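Local structure of Alpha/beta hydrolase fold protein (Chitinophaga pinensis, 4PW0) at residues A27-G32 with G47-W52; D53-N58 with L181-E186; T145-I150 with A202-I207; P225-Q230 with I253-P258. The protein is probably a hydrolase of the alpha/beta hydrolase fold, likely using a serine nucleophile, with its natural substrate not established. All blocks are in the same frame, centred on the assembly; numbering follows the deposited sequence. Where two conformers were deposited one is given.

Contact 1. Residues A27-G32 with G47-W52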
# COMPACT_ATOMS: atom_id res chain seq x y z
N ALA A 27 -4.09 -17.59 -27.89
CA ALA A 27 -3.90 -16.24 -28.34
C ALA A 27 -3.22 -15.40 -27.23
O ALA A 27 -3.59 -15.49 -26.05
CB ALA A 27 -5.23 -15.61 -28.72
N TYR A 28 -2.25 -14.58 -27.62
CA TYR A 28 -1.52 -13.79 -26.66
C TYR A 28 -0.91 -12.58 -27.31
O TYR A 28 -0.86 -12.46 -28.55
CB TYR A 28 -0.44 -14.63 -25.97
CG TYR A 28 0.74 -14.99 -26.86
CD1 TYR A 28 0.66 -16.06 -27.74
CD2 TYR A 28 1.92 -14.26 -26.82
CE1 TYR A 28 1.76 -16.40 -28.54
CE2 TYR A 28 2.99 -14.57 -27.63
CZ TYR A 28 2.90 -15.67 -28.46
OH TYR A 28 4.00 -15.96 -29.27
N ARG A 29 -0.46 -11.67 -26.48
CA ARG A 29 0.33 -10.52 -26.88
C ARG A 29 1.52 -10.33 -25.98
O ARG A 29 1.48 -10.64 -24.78
CB ARG A 29 -0.51 -9.24 -26.97
CG ARG A 29 -1.77 -9.35 -27.79
CD ARG A 29 -2.52 -8.05 -27.94
NE ARG A 29 -3.81 -8.23 -28.53
CZ ARG A 29 -4.92 -7.58 -28.21
NH1 ARG A 29 -4.91 -6.67 -27.23
NH2 ARG A 29 -6.03 -7.87 -28.83
N SER A 30 2.60 -9.84 -26.55
CA SER A 30 3.82 -9.55 -25.83
C SER A 30 4.11 -8.07 -25.96
O SER A 30 4.20 -7.52 -27.09
CB SER A 30 4.99 -10.40 -26.33
OG SER A 30 6.14 -10.19 -25.56
N LEU A 31 4.17 -7.39 -24.82
CA LEU A 31 4.43 -5.97 -24.77
C LEU A 31 5.78 -5.69 -24.21
O LEU A 31 6.33 -6.44 -23.39
CB LEU A 31 3.39 -5.24 -23.92
CG LEU A 31 2.01 -5.03 -24.53
CD1 LEU A 31 1.28 -6.28 -24.92
CD2 LEU A 31 1.16 -4.20 -23.56
N GLY A 32 6.32 -4.54 -24.64
CA GLY A 32 7.65 -4.16 -24.18
C GLY A 32 8.75 -4.91 -24.92
O GLY A 32 8.50 -5.75 -25.80
N GLY A 47 -13.16 -11.51 -19.01
CA GLY A 47 -12.23 -10.61 -19.71
C GLY A 47 -11.45 -11.29 -20.79
O GLY A 47 -11.10 -12.46 -20.68
N THR A 48 -11.13 -10.50 -21.81
CA THR A 48 -10.28 -10.94 -22.93
C THR A 48 -9.06 -10.05 -22.98
O THR A 48 -8.78 -9.28 -22.07
CB THR A 48 -11.07 -10.88 -24.25
OG1 THR A 48 -11.34 -9.51 -24.58
CG2 THR A 48 -12.37 -11.70 -24.13
N LEU A 49 -8.26 -10.19 -24.04
CA LEU A 49 -7.06 -9.43 -24.14
C LEU A 49 -7.31 -7.92 -24.06
O LEU A 49 -6.47 -7.17 -23.51
CB LEU A 49 -6.31 -9.71 -25.45
CG LEU A 49 -5.75 -11.13 -25.56
CD1 LEU A 49 -5.40 -11.45 -27.01
CD2 LEU A 49 -4.51 -11.30 -24.68
N ASP A 50 -8.47 -7.49 -24.58
CA ASP A 50 -8.87 -6.11 -24.72
C ASP A 50 -9.47 -5.49 -23.42
O ASP A 50 -9.82 -4.30 -23.39
CB ASP A 50 -9.88 -5.98 -25.89
CG ASP A 50 -9.31 -6.41 -27.24
OD1 ASP A 50 -8.08 -6.23 -27.51
OD2 ASP A 50 -10.17 -6.93 -28.01
N ASN A 51 -9.61 -6.33 -22.38
CA ASN A 51 -10.08 -5.82 -21.07
C ASN A 51 -8.95 -5.37 -20.18
O ASN A 51 -9.16 -4.80 -19.11
CB ASN A 51 -10.91 -6.88 -20.39
CG ASN A 51 -12.24 -7.08 -21.10
OD1 ASN A 51 -12.41 -7.97 -21.95
ND2 ASN A 51 -13.19 -6.18 -20.79
N TRP A 52 -7.69 -5.62 -20.59
CA TRP A 52 -6.55 -5.05 -19.89
C TRP A 52 -6.49 -3.54 -20.09
O TRP A 52 -6.67 -3.06 -21.22
CB TRP A 52 -5.23 -5.71 -20.30
CG TRP A 52 -5.08 -7.11 -19.84
CD1 TRP A 52 -5.19 -8.26 -20.62
CD2 TRP A 52 -4.83 -7.55 -18.51
NE1 TRP A 52 -5.05 -9.38 -19.83
CE2 TRP A 52 -4.79 -8.97 -18.54
CE3 TRP A 52 -4.61 -6.90 -17.29
CZ2 TRP A 52 -4.62 -9.74 -17.39
CZ3 TRP A 52 -4.41 -7.66 -16.16
CH2 TRP A 52 -4.42 -9.07 -16.21

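Contact 2. Residues D53-N58 with L181-E186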
# COMPACT_ATOMS: atom_id res chain seq x y z
N ASP A 53 -6.16 -2.82 -19.03
CA ASP A 53 -6.07 -1.36 -19.06
C ASP A 53 -4.74 -1.01 -19.72
O ASP A 53 -3.68 -1.36 -19.21
CB ASP A 53 -6.10 -0.87 -17.63
CG ASP A 53 -6.12 0.63 -17.48
OD1 ASP A 53 -5.86 1.39 -18.46
OD2 ASP A 53 -6.44 1.05 -16.33
N PRO A 54 -4.82 -0.29 -20.88
CA PRO A 54 -3.55 0.10 -21.51
C PRO A 54 -2.63 0.95 -20.65
O PRO A 54 -1.41 0.82 -20.75
CB PRO A 54 -4.00 0.92 -22.73
CG PRO A 54 -5.37 1.35 -22.47
CD PRO A 54 -5.99 0.29 -21.56
N LEU A 55 -3.16 1.74 -19.71
CA LEU A 55 -2.24 2.45 -18.83
C LEU A 55 -1.39 1.52 -17.98
O LEU A 55 -0.24 1.79 -17.69
CB LEU A 55 -2.98 3.42 -17.90
CG LEU A 55 -3.27 4.78 -18.42
CD1 LEU A 55 -3.96 5.66 -17.41
CD2 LEU A 55 -2.01 5.47 -18.91
N ILE A 56 -2.00 0.40 -17.58
CA ILE A 56 -1.31 -0.54 -16.75
C ILE A 56 -0.35 -1.40 -17.55
O ILE A 56 0.83 -1.56 -17.18
CB ILE A 56 -2.33 -1.39 -15.97
CG1 ILE A 56 -3.13 -0.46 -15.03
CG2 ILE A 56 -1.60 -2.46 -15.19
CD1 ILE A 56 -4.22 -1.16 -14.23
N THR A 57 -0.83 -1.92 -18.68
CA THR A 57 0.07 -2.76 -19.46
C THR A 57 1.19 -1.95 -20.13
O THR A 57 2.32 -2.43 -20.14
CB THR A 57 -0.68 -3.57 -20.51
OG1 THR A 57 -1.35 -2.69 -21.41
CG2 THR A 57 -1.66 -4.57 -19.88
N ASN A 58 0.89 -0.74 -20.59
CA ASN A 58 1.96 0.12 -21.08
C ASN A 58 2.93 0.51 -19.95
O ASN A 58 4.16 0.50 -20.12
CB ASN A 58 1.42 1.36 -21.78
CG ASN A 58 0.80 1.04 -23.13
OD1 ASN A 58 1.18 0.06 -23.76
ND2 ASN A 58 -0.16 1.82 -23.57
N LEU A 181 -13.59 2.93 -19.17
CA LEU A 181 -14.28 2.53 -20.42
C LEU A 181 -13.65 3.18 -21.61
O LEU A 181 -13.42 2.52 -22.63
CB LEU A 181 -15.72 2.92 -20.36
CG LEU A 181 -16.51 2.03 -19.50
CD1 LEU A 181 -17.93 2.57 -19.40
CD2 LEU A 181 -16.54 0.57 -20.01
N GLY A 182 -13.29 4.46 -21.50
CA GLY A 182 -12.65 5.11 -22.62
C GLY A 182 -11.27 4.55 -22.89
O GLY A 182 -10.86 4.41 -24.03
N ARG A 183 -10.49 4.23 -21.84
CA ARG A 183 -9.19 3.65 -22.04
C ARG A 183 -9.33 2.31 -22.78
O ARG A 183 -8.47 2.01 -23.62
CB ARG A 183 -8.43 3.49 -20.75
CG ARG A 183 -8.08 4.83 -20.10
CD ARG A 183 -6.93 4.81 -19.13
NE ARG A 183 -7.18 3.86 -18.05
CZ ARG A 183 -7.97 4.09 -17.00
NH1 ARG A 183 -8.60 5.25 -16.86
NH2 ARG A 183 -8.14 3.10 -16.11
N LEU A 184 -10.39 1.55 -22.54
CA LEU A 184 -10.62 0.24 -23.20
C LEU A 184 -11.01 0.40 -24.67
O LEU A 184 -10.98 -0.56 -25.44
CB LEU A 184 -11.70 -0.58 -22.49
CG LEU A 184 -11.28 -0.97 -21.06
CD1 LEU A 184 -12.35 -1.84 -20.45
CD2 LEU A 184 -9.95 -1.66 -20.95
N TYR A 185 -11.32 1.65 -25.08
CA TYR A 185 -11.60 2.02 -26.48
C TYR A 185 -10.34 2.21 -27.34
O TYR A 185 -10.43 2.27 -28.60
CB TYR A 185 -12.49 3.25 -26.52
CG TYR A 185 -13.31 3.61 -27.79
CD1 TYR A 185 -14.29 2.77 -28.29
CD2 TYR A 185 -13.18 4.87 -28.38
CE1 TYR A 185 -15.09 3.14 -29.38
CE2 TYR A 185 -13.96 5.24 -29.47
CZ TYR A 185 -14.88 4.38 -29.98
OH TYR A 185 -15.70 4.75 -31.07
N GLU A 186 -9.23 2.37 -26.68
CA GLU A 186 -7.99 2.74 -27.33
C GLU A 186 -7.51 1.71 -28.33
O GLU A 186 -6.93 2.12 -29.37
CB GLU A 186 -6.87 3.03 -26.32
CG GLU A 186 -5.69 3.75 -26.99
CD GLU A 186 -4.35 3.38 -26.52
OE1 GLU A 186 -4.20 2.33 -25.89
OE2 GLU A 186 -3.43 4.14 -26.78
O HOH W 1 -1.17 1.67 -26.29

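Contact 3. Residues T145-I150 with A202-I207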
# COMPACT_ATOMS: atom_id res chain seq x y z
N THR A 145 -22.18 -16.73 -2.91
CA THR A 145 -23.22 -15.92 -3.54
C THR A 145 -22.82 -15.20 -4.81
O THR A 145 -23.53 -14.35 -5.32
CB THR A 145 -23.86 -14.97 -2.57
OG1 THR A 145 -22.88 -14.12 -2.02
CG2 THR A 145 -24.68 -15.78 -1.47
N PHE A 146 -21.67 -15.60 -5.35
CA PHE A 146 -21.21 -15.06 -6.62
C PHE A 146 -22.25 -15.24 -7.73
O PHE A 146 -22.48 -14.29 -8.46
CB PHE A 146 -19.84 -15.66 -7.01
CG PHE A 146 -19.35 -15.18 -8.31
CD1 PHE A 146 -18.80 -13.95 -8.41
CD2 PHE A 146 -19.38 -15.99 -9.46
CE1 PHE A 146 -18.32 -13.48 -9.61
CE2 PHE A 146 -18.88 -15.52 -10.65
CZ PHE A 146 -18.37 -14.25 -10.73
N PRO A 147 -22.90 -16.42 -7.83
CA PRO A 147 -23.92 -16.51 -8.88
C PRO A 147 -25.04 -15.48 -8.76
O PRO A 147 -25.50 -14.97 -9.78
CB PRO A 147 -24.44 -17.96 -8.75
CG PRO A 147 -23.30 -18.71 -8.17
CD PRO A 147 -22.70 -17.72 -7.16
N ASP A 148 -25.48 -15.17 -7.54
CA ASP A 148 -26.50 -14.14 -7.36
C ASP A 148 -25.98 -12.75 -7.67
O ASP A 148 -26.76 -11.91 -8.14
CB ASP A 148 -27.16 -14.23 -6.02
CG ASP A 148 -28.11 -15.44 -5.92
OD1 ASP A 148 -28.76 -15.74 -6.93
OD2 ASP A 148 -28.16 -16.10 -4.88
N LEU A 149 -24.69 -12.49 -7.44
CA LEU A 149 -24.13 -11.19 -7.82
C LEU A 149 -24.21 -11.03 -9.34
O LEU A 149 -24.59 -9.98 -9.85
CB LEU A 149 -22.70 -11.09 -7.32
CG LEU A 149 -22.01 -9.77 -7.63
CD1 LEU A 149 -22.59 -8.62 -6.85
CD2 LEU A 149 -20.51 -9.94 -7.43
N ILE A 150 -23.87 -12.10 -10.03
CA ILE A 150 -23.90 -12.06 -11.49
C ILE A 150 -25.36 -11.98 -11.98
O ILE A 150 -25.64 -11.25 -12.92
CB ILE A 150 -23.15 -13.28 -12.07
CG1 ILE A 150 -21.66 -13.20 -11.65
CG2 ILE A 150 -23.35 -13.38 -13.60
CD1 ILE A 150 -20.96 -11.87 -11.87
N ALA A 202 -18.12 -21.69 -17.66
CA ALA A 202 -17.08 -22.44 -17.00
C ALA A 202 -16.43 -21.59 -15.89
O ALA A 202 -16.16 -22.07 -14.79
CB ALA A 202 -16.04 -22.88 -18.01
N GLN A 203 -16.18 -20.32 -16.21
CA GLN A 203 -15.59 -19.42 -15.21
C GLN A 203 -16.51 -19.15 -14.05
O GLN A 203 -16.04 -19.10 -12.93
CB GLN A 203 -15.18 -18.10 -15.87
CG GLN A 203 -14.03 -18.24 -16.85
CD GLN A 203 -13.69 -16.92 -17.49
OE1 GLN A 203 -14.34 -15.91 -17.26
NE2 GLN A 203 -12.65 -16.93 -18.32
N LEU A 204 -17.80 -18.99 -14.30
CA LEU A 204 -18.74 -18.78 -13.19
C LEU A 204 -18.71 -19.97 -12.25
O LEU A 204 -18.68 -19.80 -11.01
CB LEU A 204 -20.16 -18.48 -13.72
CG LEU A 204 -21.19 -18.03 -12.69
CD1 LEU A 204 -22.25 -17.17 -13.34
CD2 LEU A 204 -21.87 -19.20 -12.02
N THR A 205 -18.66 -21.16 -12.82
CA THR A 205 -18.55 -22.37 -12.02
C THR A 205 -17.25 -22.40 -11.20
O THR A 205 -17.24 -22.67 -9.99
CB THR A 205 -18.63 -23.63 -12.92
OG1 THR A 205 -19.82 -23.55 -13.69
CG2 THR A 205 -18.64 -24.89 -12.08
N ALA A 206 -16.13 -22.08 -11.87
CA ALA A 206 -14.82 -22.12 -11.25
C ALA A 206 -14.72 -21.11 -10.09
O ALA A 206 -14.13 -21.44 -9.02
CB ALA A 206 -13.74 -21.87 -12.28
N ILE A 207 -15.27 -19.92 -10.29
CA ILE A 207 -15.16 -18.89 -9.27
C ILE A 207 -16.00 -19.27 -8.06
O ILE A 207 -15.56 -19.15 -6.90
CB ILE A 207 -15.61 -17.55 -9.84
CG1 ILE A 207 -14.59 -17.05 -10.85
CG2 ILE A 207 -15.82 -16.51 -8.75
CD1 ILE A 207 -15.14 -15.97 -11.76

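Contact 4. Residues P225-Q230 with I253-P258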
# COMPACT_ATOMS: atom_id res chain seq x y z
N PRO A 225 7.59 -13.33 -2.49
CA PRO A 225 7.09 -11.95 -2.30
C PRO A 225 5.75 -11.76 -3.05
O PRO A 225 5.64 -12.14 -4.22
CB PRO A 225 8.17 -11.08 -2.92
CG PRO A 225 9.36 -11.98 -3.12
CD PRO A 225 8.79 -13.35 -3.33
N VAL A 226 4.78 -11.17 -2.36
CA VAL A 226 3.46 -10.94 -2.93
C VAL A 226 3.09 -9.49 -2.72
O VAL A 226 3.33 -8.92 -1.64
CB VAL A 226 2.38 -11.85 -2.29
CG1 VAL A 226 1.03 -11.67 -2.97
CG2 VAL A 226 2.80 -13.32 -2.37
N PHE A 227 2.41 -8.91 -3.71
CA PHE A 227 1.85 -7.57 -3.57
C PHE A 227 0.35 -7.72 -3.80
O PHE A 227 -0.08 -8.16 -4.89
CB PHE A 227 2.47 -6.67 -4.61
CG PHE A 227 1.92 -5.28 -4.65
CD1 PHE A 227 1.51 -4.63 -3.47
CD2 PHE A 227 1.83 -4.60 -5.84
CE1 PHE A 227 1.07 -3.31 -3.50
CE2 PHE A 227 1.40 -3.29 -5.87
CZ PHE A 227 0.99 -2.66 -4.72
N VAL A 228 -0.45 -7.39 -2.78
CA VAL A 228 -1.91 -7.59 -2.81
C VAL A 228 -2.52 -6.18 -2.90
O VAL A 228 -2.25 -5.34 -2.05
CB VAL A 228 -2.41 -8.29 -1.55
CG1 VAL A 228 -3.91 -8.43 -1.59
CG2 VAL A 228 -1.76 -9.65 -1.32
N VAL A 229 -3.38 -5.98 -3.90
CA VAL A 229 -4.06 -4.69 -4.12
C VAL A 229 -5.58 -4.91 -4.10
O VAL A 229 -6.12 -5.88 -4.67
CB VAL A 229 -3.65 -4.08 -5.47
CG1 VAL A 229 -4.47 -2.84 -5.81
CG2 VAL A 229 -2.17 -3.77 -5.48
N GLN A 230 -6.27 -4.00 -3.43
CA GLN A 230 -7.73 -4.07 -3.35
C GLN A 230 -8.29 -2.67 -3.10
O GLN A 230 -7.57 -1.79 -2.62
CB GLN A 230 -8.09 -5.07 -2.25
CG GLN A 230 -9.56 -5.35 -1.99
CD GLN A 230 -10.30 -5.77 -3.24
OE1 GLN A 230 -10.56 -4.93 -4.12
NE2 GLN A 230 -10.68 -7.03 -3.34
N ILE A 253 3.00 -7.54 0.80
CA ILE A 253 2.67 -6.13 1.01
C ILE A 253 1.20 -5.94 0.60
O ILE A 253 0.77 -6.47 -0.42
CB ILE A 253 3.55 -5.22 0.11
CG1 ILE A 253 5.03 -5.36 0.42
CG2 ILE A 253 3.08 -3.78 0.15
CD1 ILE A 253 5.94 -4.96 -0.72
N LEU A 254 0.44 -5.21 1.41
CA LEU A 254 -0.94 -4.88 1.05
C LEU A 254 -1.04 -3.42 0.70
O LEU A 254 -0.47 -2.56 1.41
CB LEU A 254 -1.88 -5.11 2.26
CG LEU A 254 -3.35 -4.87 2.05
CD1 LEU A 254 -3.96 -5.81 1.04
CD2 LEU A 254 -4.09 -4.96 3.39
N SER A 255 -1.82 -3.09 -0.33
CA SER A 255 -2.26 -1.72 -0.63
C SER A 255 -3.78 -1.72 -0.77
O SER A 255 -4.32 -2.50 -1.55
CB SER A 255 -1.66 -1.26 -1.98
OG SER A 255 -0.27 -0.89 -1.94
N LEU A 256 -4.45 -0.84 -0.01
CA LEU A 256 -5.87 -0.62 -0.20
C LEU A 256 -6.10 0.81 -0.71
O LEU A 256 -5.52 1.78 -0.20
CB LEU A 256 -6.68 -0.83 1.07
CG LEU A 256 -6.57 -2.18 1.75
CD1 LEU A 256 -7.46 -2.22 2.97
CD2 LEU A 256 -6.91 -3.29 0.78
N TYR A 257 -6.96 0.90 -1.73
CA TYR A 257 -7.22 2.16 -2.42
C TYR A 257 -8.59 2.76 -2.05
O TYR A 257 -9.55 2.02 -1.89
CB TYR A 257 -7.13 2.00 -3.96
CG TYR A 257 -5.80 1.53 -4.51
CD1 TYR A 257 -4.63 1.57 -3.78
CD2 TYR A 257 -5.71 1.12 -5.84
CE1 TYR A 257 -3.40 1.18 -4.31
CE2 TYR A 257 -4.51 0.73 -6.37
CZ TYR A 257 -3.38 0.74 -5.64
OH TYR A 257 -2.18 0.33 -6.23
N PRO A 258 -8.65 4.08 -1.90
CA PRO A 258 -9.86 4.70 -1.31
C PRO A 258 -11.03 4.79 -2.25
O PRO A 258 -10.88 5.01 -3.47
CB PRO A 258 -9.37 6.10 -0.95
CG PRO A 258 -8.23 6.37 -1.90
CD PRO A 258 -7.53 5.03 -2.04

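Contact 1. Residues A27-G32 with G47-W52
The guanidinium of R29 has L49 over one face and D50 at its edge. L49 CB sits over the centre of the group, 3.6 Å above the plane. Its nearest guanidinium atom is CZ, at 3.8 Å from L49 CB. In the D50 conformer described, OD1 lies in the guanidinium plane and takes both terminal nitrogens end-on. R29 NH2 to D50 OD1 is 2.9 Å, with an N-H...O angle of 156°. R29 NH1 to the same D50 OD1 is longer, 3.2 Å, and more bent, 139°. The two planes are 32° apart, and both nitrogens reach OD1 from the same face of the carboxylate. The R29 chain is extended from CG to NE and spans the gap to the loop. L49 CD1 packs near R29 NE, at 3.9 Å, and looser against A27 CB, at 4.5 Å. Within the loop, N51 OD1 accepts from T48 N at 2.8 Å and ties the turn before helix 54-61.

Other partners complete the polar network. D50 OD2 accepts from D192 N, and R29 NE bonds to T16 OG1. R187 brings a like charge close to R29, which the D50 carboxylate would probably help to offset. An alanine in place of R29 would probably leave D50 OD1 without its two donors and take away the flat group that packs on L49 CB. The contact thus joins strand 24-31, next to the outermost strand 17-21, to the loop after strand 39-42. It does so through a buried ion pair whose opposite charges probably offset each other in part, and whose guanidinium has one face against L49 CB and is fixed at its edge by D50.

Contact 2. Residues D53-N58 with L181-E186
D53 and R183 join the N-terminus of helix 54-61 to the end of helix 171-184, a helix of the region inserted between strands 127-133 and 226-231 of the alpha/beta hydrolase fold. D53 is the N-cap of its helix.

The ionic part is a side-on, two-nitrogen salt bridge. R183 NE gives a nearly straight bond to D53 OD1, 2.8 Å with an angle of 172°. R183 NH2 reaches D53 OD2 at 2.7 Å, from above the carboxylate plane. The R183 chain bends at chi3 (-57°), which places NE beside D53 OD1. D53 OD1 also accepts the capping bond from L55 N, at 3.0 Å. NE and L55 N approach this oxygen from opposite faces of the carboxylate plane. The carboxylate is therefore fixed by three donors, and the same oxygen serves both the cap and the bridge. R183 NH2 has a further acceptor in Y266 O, and P269 of helix 269-282 touches both D53 and R183.

Packing flanks the bridge. L55 CD1 packs on R183 CD at 3.5 Å, the two side chains crossing at about a right angle. P54 CG, a proline ring carbon, rests against the backbone carbonyl oxygen R183 O at 3.4 Å. P54 CD is more loosely placed against L184 CD2, at 4.5 Å.

The outer margin is polar. P54 and E186 run alongside in opposite senses, with P54 CB 3.5 Å from E186 OE1. One water links N58 of helix 54-61 to E186, just after helix 171-184: it accepts from N58 ND2 at 2.9 Å and donates to E186 OE1.

Contact 3. Residues T145-I150 with A202-I207
F146 turns one ring face to I207 and the other to I150. I207 CG2 stands over the ring centre, 3.6 Å from the centroid and only 8° off the normal, a clear CH-pi contact. I207 CD1 reaches the outer end of the same ring, 3.8 Å from F146 CZ. On the opposite face lies I150 CG1 of the same helix, offset toward the rim. The ring is thus sandwiched between two isoleucines. With CG anti to the backbone N (chi1 178°), the ring reaches out toward helix 197-212.

L204 projects between the helices. Its CG approaches F146 CE2 at 4.0 Å. Its two methyls part: CD1 meets I150 CG2 at 4.0 Å, and CD2 meets P147 CG at 4.1 Å. An alanine at F146 would probably open a gap between I207 and I150 and leave I207 CG2 without its ring partner.

F45 adds an edge-to-face contact to F146, and I207 also packs on L111 and F114. The axes of the short helical segments come within 10.4 Å, with 139° between their N-to-C directions. I207 lies near the probable nucleophile elbow without touching it. Both helices belong to the helical insertion between strands 127-133 and 226-231, the position of the lid or cap in many alpha/beta hydrolases.

Contact 4. Residues P225-Q230 with I253-P258
V226 O opens the ladder by accepting from I253 N at 2.8 Å. The two strands are parallel neighbours, with segment axes 4.8 Å apart. F227 follows, paired with I253. In the conformers described, its ring edge is turned to S255 OG, though how close the two come is doubtful, since both residues have a second conformer. F227 CD1 also packs on I253 CG2 at 4.0 Å. V229 CG2, from the same strand, lies over one ring face near the rim.

V228 projects from the other side of the sheet. Its N donates to I253 O in a nearly straight bond of 174°, and its O accepts from S255 N at 2.9 Å. V228 CG1 touches L254 CD1 at 3.7 Å. V229 returns to the F227 side, and its CG1 meets Y257 CE2 at 3.6 Å. Q230 N then donates to S255 O, and Q230 O accepts from Y257 N at 2.9 Å. Q230 CB packs on L256 CD2 at 3.7 Å. The Q230 chain bends at chi2 (54°), and its amide leads away from the strand: NE2 bonds to D234, the probable acid of a Ser-His-Asp triad.

The polar ends of S255 and Y257 both bond to Q275 of helix 269-282, which packs on the F227 and Y257 side. Helix 240-248 covers the V228 and L254 side and completes the beta-alpha-beta unit. Strand 127-133 flanks strand 226-231, and beyond 252-257 the sheet continues as an antiparallel ladder into the second subunit.

Overall arrangement
Contacts 1 and 2 are direct neighbours, with centres 11 Å apart. L184 CD2 of contact 2 lies 3.6 Å from W52 O of contact 1, and L31 packs on T57. Contact 4 reaches the same sheet as contact 1 from the opposite side of the chain's centre, their centres about 23 Å apart. Contact 3 stands apart from contact 2, about 26 Å between centres, although helices 171-184 and 197-212 follow each other in the chain. Two contacts border the probable Ser-His-Asp triad of S110, D234 and H262. In contact 4, Q230 touches it through D234. In contact 3, I207 lies near without touching.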